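Local coordinates for protein peptidase, zinc-dependent (Methanocorpusculum labreanum, PDB 3LMC) that probably acts as a zinc-dependent metallopeptidase of family M54, holding a zinc ion and, at a separate site, an iron ion, at residues A[13-18]-A[134-139]; A[66-71]-A[79-84]. All coordinates share one frame; numbering follows the deposited sequence.

Contact 1 of 2, residues A[13-18]-A[134-139]; sequences VGLSRP and ADDSAL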
ATOM      1  N   VAL A  13       1.496  10.453  11.741  1.00 14.43           N
ATOM      2  CA  VAL A  13       1.848   9.125  12.269  1.00 14.23           C
ATOM      3  C   VAL A  13       0.796   8.605  13.263  1.00 15.60           C
ATOM      4  O   VAL A  13       0.783   7.430  13.627  1.00 16.88           O
ATOM      5  CB  VAL A  13       3.266   9.097  12.882  1.00 17.65           C
ATOM      6  CG1 VAL A  13       4.334   9.318  11.788  1.00 16.05           C
ATOM      7  CG2 VAL A  13       3.410  10.141  13.994  1.00 20.47           C
ATOM      8  N   GLY A  14      -0.104   9.487  13.678  1.00 18.42           N
ATOM      9  CA  GLY A  14      -1.166   9.105  14.595  1.00 20.27           C
ATOM     10  C   GLY A  14      -2.158   8.165  13.917  1.00 23.66           C
ATOM     11  O   GLY A  14      -2.906   7.449  14.590  1.00 22.61           O
ATOM     12  N   LEU A  15      -2.167   8.173  12.583  1.00 18.89           N
ATOM     13  CA  LEU A  15      -3.057   7.308  11.813  1.00 17.88           C
ATOM     14  C   LEU A  15      -2.416   5.943  11.566  1.00 17.45           C
ATOM     15  O   LEU A  15      -3.077   5.005  11.101  1.00 17.54           O
ATOM     16  CB  LEU A  15      -3.435   7.970  10.483  1.00 22.00           C
ATOM     17  CG  LEU A  15      -4.052   9.373  10.572  1.00 26.86           C
ATOM     18  CD1 LEU A  15      -4.216   9.984   9.188  1.00 30.77           C
ATOM     19  CD2 LEU A  15      -5.377   9.339  11.289  1.00 26.89           C
ATOM     20  N   SER A  16      -1.126   5.835  11.883  1.00 24.90           N
ATOM     21  CA  SER A  16      -0.345   4.614  11.611  1.00 26.57           C
ATOM     22  C   SER A  16      -0.956   3.387  12.235  1.00 23.09           C
ATOM     23  O   SER A  16      -1.237   2.395  11.558  1.00 23.61           O
ATOM     24  CB  SER A  16       1.080   4.736  12.159  1.00 29.14           C
ATOM     25  OG  SER A  16       1.912   5.374  11.219  1.00 44.38           O
ATOM     26  N   ARG A  17      -1.125   3.445  13.548  1.00 19.72           N
ATOM     27  CA  ARG A  17      -1.543   2.274  14.296  1.00 26.24           C
ATOM     28  C   ARG A  17      -2.924   1.766  13.853  1.00 25.08           C
ATOM     29  O   ARG A  17      -3.066   0.591  13.519  1.00 23.13           O
ATOM     30  CB  ARG A  17      -1.499   2.563  15.792  1.00 31.07           C
ATOM     31  CG  ARG A  17      -1.914   1.406  16.662  1.00 40.03           C
ATOM     32  CD  ARG A  17      -1.884   1.835  18.115  1.00 47.77           C
ATOM     33  NE  ARG A  17      -2.351   0.789  19.014  1.00 54.09           N
ATOM     34  CZ  ARG A  17      -2.449   0.940  20.329  1.00 57.38           C
ATOM     35  NH1 ARG A  17      -2.106   2.096  20.887  1.00 54.65           N
ATOM     36  NH2 ARG A  17      -2.885  -0.061  21.085  1.00 59.47           N
ATOM     37  N   PRO A  18      -3.941   2.653  13.822  1.00 23.59           N
ATOM     38  CA  PRO A  18      -5.269   2.210  13.372  1.00 24.98           C
ATOM     39  C   PRO A  18      -5.231   1.594  11.977  1.00 23.17           C
ATOM     40  O   PRO A  18      -5.845   0.554  11.747  1.00 25.49           O
ATOM     41  CB  PRO A  18      -6.098   3.511  13.344  1.00 25.26           C
ATOM     42  CG  PRO A  18      -5.381   4.442  14.218  1.00 25.57           C
ATOM     43  CD  PRO A  18      -3.918   4.096  14.122  1.00 22.15           C
ATOM     44  N   ALA A 134      -9.859  18.503   7.625  1.00 21.34           N
ATOM     45  CA  ALA A 134      -9.357  17.186   8.007  1.00 19.90           C
ATOM     46  C   ALA A 134     -10.453  16.262   8.567  1.00 26.09           C
ATOM     47  O   ALA A 134     -11.404  16.707   9.204  1.00 20.61           O
ATOM     48  CB  ALA A 134      -8.218  17.329   9.022  1.00 20.20           C
ATOM     49  N   ASP A 135     -10.302  14.960   8.326  1.00 21.11           N
ATOM     50  CA  ASP A 135     -11.208  13.963   8.864  1.00 17.59           C
ATOM     51  C   ASP A 135     -10.355  12.698   8.966  1.00 23.47           C
ATOM     52  O   ASP A 135     -10.157  11.970   7.977  1.00 17.01           O
ATOM     53  CB  ASP A 135     -12.407  13.780   7.916  1.00 20.90           C
ATOM     54  CG  ASP A 135     -13.431  12.762   8.429  1.00 26.44           C
ATOM     55  OD1 ASP A 135     -13.093  11.964   9.334  1.00 26.16           O
ATOM     56  OD2 ASP A 135     -14.573  12.752   7.905  1.00 21.54           O
ATOM     57  N   ASP A 136      -9.812  12.467  10.154  1.00 19.34           N
ATOM     58  CA  ASP A 136      -8.911  11.345  10.372  1.00 18.50           C
ATOM     59  C   ASP A 136      -9.576   9.998  10.108  1.00 23.19           C
ATOM     60  O   ASP A 136      -8.966   9.113   9.508  1.00 22.04           O
ATOM     61  CB  ASP A 136      -8.344  11.379  11.788  1.00 16.51           C
ATOM     62  CG  ASP A 136      -7.468  12.603  12.043  1.00 25.95           C
ATOM     63  OD1 ASP A 136      -7.179  12.872  13.221  1.00 29.37           O
ATOM     64  OD2 ASP A 136      -7.062  13.295  11.081  1.00 26.61           O
ATOM     65  N   SER A 137     -10.818   9.827  10.557  1.00 20.22           N
ATOM     66  CA  SER A 137     -11.503   8.552  10.337  1.00 24.80           C
ATOM     67  C   SER A 137     -11.705   8.261   8.854  1.00 21.66           C
ATOM     68  O   SER A 137     -11.504   7.135   8.407  1.00 16.69           O
ATOM     69  CB  SER A 137     -12.830   8.503  11.089  1.00 28.29           C
ATOM     70  OG  SER A 137     -12.610   8.739  12.471  1.00 33.26           O
ATOM     71  N   ALA A 138     -12.107   9.271   8.088  1.00 21.44           N
ATOM     72  CA  ALA A 138     -12.240   9.097   6.644  1.00 22.71           C
ATOM     73  C   ALA A 138     -10.906   8.686   6.035  1.00 20.55           C
ATOM     74  O   ALA A 138     -10.862   7.795   5.199  1.00 18.68           O
ATOM     75  CB  ALA A 138     -12.752  10.364   5.968  1.00 15.41           C
ATOM     76  N   LEU A 139      -9.822   9.335   6.451  1.00 14.36           N
ATOM     77  CA  LEU A 139      -8.531   9.046   5.837  1.00 19.16           C
ATOM     78  C   LEU A 139      -8.056   7.627   6.158  1.00 20.86           C
ATOM     79  O   LEU A 139      -7.489   6.958   5.292  1.00 20.97           O
ATOM     80  CB  LEU A 139      -7.460  10.061   6.242  1.00 15.31           C
ATOM     81  CG  LEU A 139      -6.120   9.840   5.517  1.00 16.23           C
ATOM     82  CD1 LEU A 139      -6.314   9.700   3.993  1.00 10.11           C
ATOM     83  CD2 LEU A 139      -5.097  10.955   5.842  1.00 16.61           C
TER
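The N-terminal turn of helix 136-154, the helix that further along supplies the zinc ligands His149 and His153, is met by Leu15 through Asp136 and Leu139. Leu15 closes the short 3-10 turn 13-15 that leads into helix 16-27, and its two methyls divide the work. CD2 comes to 3.6 Å from Asp136 CB and also lies near the carboxylate carbon, so it rests on the root of the acid. CD1 reaches the other partner, ending 3.6 Å from Leu139 CD2 in a plain methyl-to-methyl contact. Asp136 and Leu139 stand three residues apart and so lie close together on one side of the helix, where the leucine fork can touch both; the Leu15 side chain crosses each at about a right angle. With chi1 at -55°, CG of Leu15 lies anti to its own carbonyl carbon and carries the fork out to the helix. Leu139 answers with CG anti to its backbone N (chi1 -175°), which brings its CD2 to Leu15 CD1. Across the segments the touching is entirely between carbons. The helix start is fixed by its own polar atoms: Asp135, the N-cap residue, takes a nearly straight bond from Ala138 N to OD1 (3.1 Å), the N-H coming from well above the carboxylate plane. The acid of Asp136, in the first turn, probably also suits the positive end of the helix dipole. On the other side, Ser16 N bonds to Val13 O at 3.0 Å, closing the 3-10 turn. Leu15 also touches Trp7 of strand 3-7 and Ile140 of the zinc-site helix, while Leu139 packs on Pro122 and Leu125 in the loop after strand 117-120.

Contact 2 of 2, residues A[66-71]-A[79-84]; sequences RMPQIF and EFYNKF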
ATOM      1  N   ARG A  66      18.411  -4.769   0.869  1.00 27.71           N
ATOM      2  CA  ARG A  66      19.554  -4.136   1.524  1.00 27.67           C
ATOM      3  C   ARG A  66      19.352  -4.060   3.047  1.00 23.84           C
ATOM      4  O   ARG A  66      20.302  -3.797   3.785  1.00 27.61           O
ATOM      5  CB  ARG A  66      19.778  -2.737   0.914  1.00 35.36           C
ATOM      6  CG  ARG A  66      20.888  -1.899   1.529  1.00 39.42           C
ATOM      7  CD  ARG A  66      21.060  -0.563   0.795  1.00 36.99           C
ATOM      8  NE  ARG A  66      19.997   0.397   1.109  1.00 38.25           N
ATOM      9  CZ  ARG A  66      20.131   1.416   1.955  1.00 34.54           C
ATOM     10  NH1 ARG A  66      21.296   1.634   2.575  1.00 21.27           N
ATOM     11  NH2 ARG A  66      19.106   2.233   2.173  1.00 43.93           N
HETATM   12  N   MSE A  67      18.132  -4.321   3.522  1.00 21.07           N
HETATM   13  CA  MSE A  67      17.809  -4.112   4.945  1.00 20.66           C
HETATM   14  C   MSE A  67      17.302  -5.343   5.710  1.00 26.75           C
HETATM   15  O   MSE A  67      16.189  -5.330   6.228  1.00 27.87           O
HETATM   16  CB  MSE A  67      16.799  -2.965   5.103  1.00 18.36           C
HETATM   17  CG  MSE A  67      17.315  -1.586   4.682  1.00 16.22           C
HETATM   18 SE   MSE A  67      18.879  -0.980   5.744  1.00 48.27          SE
HETATM   19  CE  MSE A  67      17.991  -0.443   7.367  1.00 25.69           C
ATOM     20  N   PRO A  68      18.127  -6.402   5.804  1.00 26.53           N
ATOM     21  CA  PRO A  68      17.750  -7.594   6.570  1.00 25.97           C
ATOM     22  C   PRO A  68      17.448  -7.261   8.021  1.00 28.15           C
ATOM     23  O   PRO A  68      16.517  -7.816   8.622  1.00 28.19           O
ATOM     24  CB  PRO A  68      19.015  -8.463   6.521  1.00 28.11           C
ATOM     25  CG  PRO A  68      19.767  -7.995   5.343  1.00 27.15           C
ATOM     26  CD  PRO A  68      19.447  -6.548   5.158  1.00 24.06           C
ATOM     27  N   GLN A  69      18.252  -6.372   8.594  1.00 30.16           N
ATOM     28  CA  GLN A  69      18.101  -6.029   9.999  1.00 30.67           C
ATOM     29  C   GLN A  69      16.700  -5.451  10.278  1.00 32.74           C
ATOM     30  O   GLN A  69      16.233  -5.462  11.422  1.00 32.21           O
ATOM     31  CB  GLN A  69      19.228  -5.097  10.480  1.00 28.47           C
ATOM     32  CG  GLN A  69      19.303  -3.732   9.800  1.00 30.96           C
ATOM     33  CD  GLN A  69      20.233  -3.703   8.584  1.00 34.00           C
ATOM     34  OE1 GLN A  69      20.312  -4.665   7.823  1.00 32.77           O
ATOM     35  NE2 GLN A  69      20.930  -2.582   8.395  1.00 32.30           N
ATOM     36  N   ILE A  70      16.020  -4.981   9.232  1.00 25.43           N
ATOM     37  CA  ILE A  70      14.626  -4.545   9.384  1.00 26.12           C
ATOM     38  C   ILE A  70      13.587  -5.635   9.052  1.00 25.89           C
ATOM     39  O   ILE A  70      12.719  -5.919   9.869  1.00 23.36           O
ATOM     40  CB  ILE A  70      14.318  -3.271   8.562  1.00 25.25           C
ATOM     41  CG1 ILE A  70      15.219  -2.118   8.993  1.00 28.19           C
ATOM     42  CG2 ILE A  70      12.874  -2.849   8.749  1.00 24.43           C
ATOM     43  CD1 ILE A  70      14.863  -0.813   8.315  1.00 31.73           C
ATOM     44  N   PHE A  71      13.683  -6.254   7.873  1.00 22.37           N
ATOM     45  CA  PHE A  71      12.580  -7.099   7.384  1.00 29.80           C
ATOM     46  C   PHE A  71      12.719  -8.620   7.553  1.00 30.41           C
ATOM     47  O   PHE A  71      11.717  -9.341   7.480  1.00 32.06           O
ATOM     48  CB  PHE A  71      12.284  -6.788   5.914  1.00 29.17           C
ATOM     49  CG  PHE A  71      11.954  -5.345   5.659  1.00 27.34           C
ATOM     50  CD1 PHE A  71      10.682  -4.852   5.926  1.00 27.81           C
ATOM     51  CD2 PHE A  71      12.918  -4.474   5.163  1.00 25.93           C
ATOM     52  CE1 PHE A  71      10.384  -3.513   5.701  1.00 23.65           C
ATOM     53  CE2 PHE A  71      12.619  -3.136   4.926  1.00 24.65           C
ATOM     54  CZ  PHE A  71      11.361  -2.658   5.194  1.00 24.92           C
ATOM     55  N   GLU A  79      21.135 -15.805   3.605  1.00 32.67           N
ATOM     56  CA  GLU A  79      21.272 -16.106   2.189  1.00 37.11           C
ATOM     57  C   GLU A  79      19.908 -16.421   1.577  1.00 32.03           C
ATOM     58  O   GLU A  79      19.632 -16.035   0.440  1.00 31.30           O
ATOM     59  CB  GLU A  79      22.240 -17.276   1.973  1.00 47.18           C
ATOM     60  CG  GLU A  79      22.959 -17.251   0.626  1.00 57.61           C
ATOM     61  CD  GLU A  79      23.994 -18.364   0.488  1.00 66.57           C
ATOM     62  OE1 GLU A  79      23.799 -19.446   1.090  1.00 68.02           O
ATOM     63  OE2 GLU A  79      25.002 -18.156  -0.224  1.00 68.43           O
ATOM     64  N   PHE A  80      19.060 -17.118   2.333  1.00 27.62           N
ATOM     65  CA  PHE A  80      17.692 -17.387   1.900  1.00 26.43           C
ATOM     66  C   PHE A  80      16.946 -16.051   1.707  1.00 22.80           C
ATOM     67  O   PHE A  80      16.197 -15.884   0.751  1.00 21.56           O
ATOM     68  CB  PHE A  80      16.977 -18.267   2.931  1.00 26.82           C
ATOM     69  CG  PHE A  80      15.550 -18.619   2.572  1.00 28.74           C
ATOM     70  CD1 PHE A  80      15.239 -19.869   2.056  1.00 27.88           C
ATOM     71  CD2 PHE A  80      14.517 -17.714   2.774  1.00 30.02           C
ATOM     72  CE1 PHE A  80      13.928 -20.197   1.731  1.00 26.19           C
ATOM     73  CE2 PHE A  80      13.199 -18.038   2.452  1.00 25.97           C
ATOM     74  CZ  PHE A  80      12.902 -19.269   1.933  1.00 26.92           C
ATOM     75  N   TYR A  81      17.167 -15.104   2.613  1.00 25.13           N
ATOM     76  CA  TYR A  81      16.507 -13.797   2.554  1.00 21.48           C
ATOM     77  C   TYR A  81      16.953 -13.010   1.326  1.00 24.94           C
ATOM     78  O   TYR A  81      16.138 -12.369   0.642  1.00 27.83           O
ATOM     79  CB  TYR A  81      16.798 -13.008   3.830  1.00 21.50           C
ATOM     80  CG  TYR A  81      16.246 -11.597   3.861  1.00 27.08           C
ATOM     81  CD1 TYR A  81      17.031 -10.514   3.480  1.00 27.83           C
ATOM     82  CD2 TYR A  81      14.950 -11.342   4.299  1.00 27.86           C
ATOM     83  CE1 TYR A  81      16.539  -9.215   3.519  1.00 27.76           C
ATOM     84  CE2 TYR A  81      14.450 -10.041   4.344  1.00 29.07           C
ATOM     85  CZ  TYR A  81      15.247  -8.986   3.950  1.00 28.94           C
ATOM     86  OH  TYR A  81      14.757  -7.695   3.991  1.00 32.43           O
ATOM     87  N   ASN A  82      18.256 -13.041   1.057  1.00 25.75           N
ATOM     88  CA  ASN A  82      18.792 -12.341  -0.104  0.50 26.12           C
ATOM     89  C   ASN A  82      18.124 -12.816  -1.393  1.00 30.19           C
ATOM     90  O   ASN A  82      17.780 -11.997  -2.245  1.00 34.12           O
ATOM     91  CB  ASN A  82      20.314 -12.492  -0.197  0.50 25.21           C
ATOM     92  CG  ASN A  82      20.941 -11.496  -1.165  0.50 22.99           C
ATOM     93  OD1 ASN A  82      21.328 -11.857  -2.276  0.50 20.31           O
ATOM     94  ND2 ASN A  82      21.030 -10.229  -0.747  0.50 21.82           N
ATOM     95  N   LYS A  83      17.926 -14.125  -1.523  1.00 26.85           N
ATOM     96  CA  LYS A  83      17.314 -14.680  -2.724  1.00 28.14           C
ATOM     97  C   LYS A  83      15.804 -14.532  -2.740  1.00 25.06           C
ATOM     98  O   LYS A  83      15.206 -14.319  -3.793  1.00 28.12           O
ATOM     99  CB  LYS A  83      17.682 -16.164  -2.890  1.00 32.80           C
ATOM    100  CG  LYS A  83      19.176 -16.417  -3.095  1.00 39.99           C
ATOM    101  CD  LYS A  83      19.456 -17.891  -3.317  1.00 48.52           C
ATOM    102  CE  LYS A  83      20.947 -18.179  -3.501  1.00 55.03           C
ATOM    103  NZ  LYS A  83      21.440 -17.960  -4.892  1.00 55.35           N
ATOM    104  N   PHE A  84      15.171 -14.646  -1.579  1.00 21.00           N
ATOM    105  CA  PHE A  84      13.722 -14.794  -1.582  1.00 21.37           C
ATOM    106  C   PHE A  84      12.921 -13.744  -0.800  1.00 20.96           C
ATOM    107  O   PHE A  84      11.751 -13.982  -0.515  1.00 16.67           O
ATOM    108  CB  PHE A  84      13.335 -16.194  -1.093  1.00 24.28           C
ATOM    109  CG  PHE A  84      13.973 -17.323  -1.876  1.00 21.92           C
ATOM    110  CD1 PHE A  84      13.690 -17.501  -3.219  1.00 22.42           C
ATOM    111  CD2 PHE A  84      14.824 -18.221  -1.248  1.00 20.22           C
ATOM    112  CE1 PHE A  84      14.262 -18.551  -3.937  1.00 25.82           C
ATOM    113  CE2 PHE A  84      15.406 -19.291  -1.962  1.00 19.62           C
ATOM    114  CZ  PHE A  84      15.128 -19.448  -3.298  1.00 18.53           C
TER
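Tyr81 extends from helix 78-88 straight at the start of helix 68-71, its CG anti to the backbone N (chi1 176°). The two side chains, Tyr81 and Pro68, cross at about a right angle: Tyr81 CE1 approaches Pro68 CA to 3.7 Å and Pro68 CG to 3.9 Å. Farther out, the phenol oxygen reaches Phe71, with OH 3.3 Å from Phe71 CB and close to the plane of the Phe71 ring, at its edge. Tyr81 OH makes a hydrogen bond to Arg64 O, in the last turn of helix 53-66. Met67 O, 3.6 Å from Tyr81 OH, is instead taken by Ile70 N and Phe71 N, which close the turn of the short helix. Replacing Tyr81 by a phenylalanine would probably leave Arg64 O without this partner and loosen the tie between helices 53-66 and 78-88. The Phe71 ring meets His4 edge-to-face and touches Ile34 and Phe63. This is local packing between helices that follow one another closely in the chain, joined here by one aromatic residue reaching across a short connection.

Contact 1 joins the chain near its beginning to a helix far downstream, and contact 2 falls within the 115 residues between its two halves. Their centres lie 31 Å apart and their nearest atoms about 13 Å apart, so they do not touch. What they share is the five-stranded mixed sheet: strand 3-7 offers Trp7 to contact 1 and His4 to contact 2, while Arg33 of strand 31-34 touches Ser16 and Arg17 of segment 13-18, and Ile34 touches Ile70 and Phe71 of contact 2. Contact 1 is thus a long-range closure at the start of the zinc-site helix, whereas contact 2 joins successive helices. Both lie away from the zinc and iron sites.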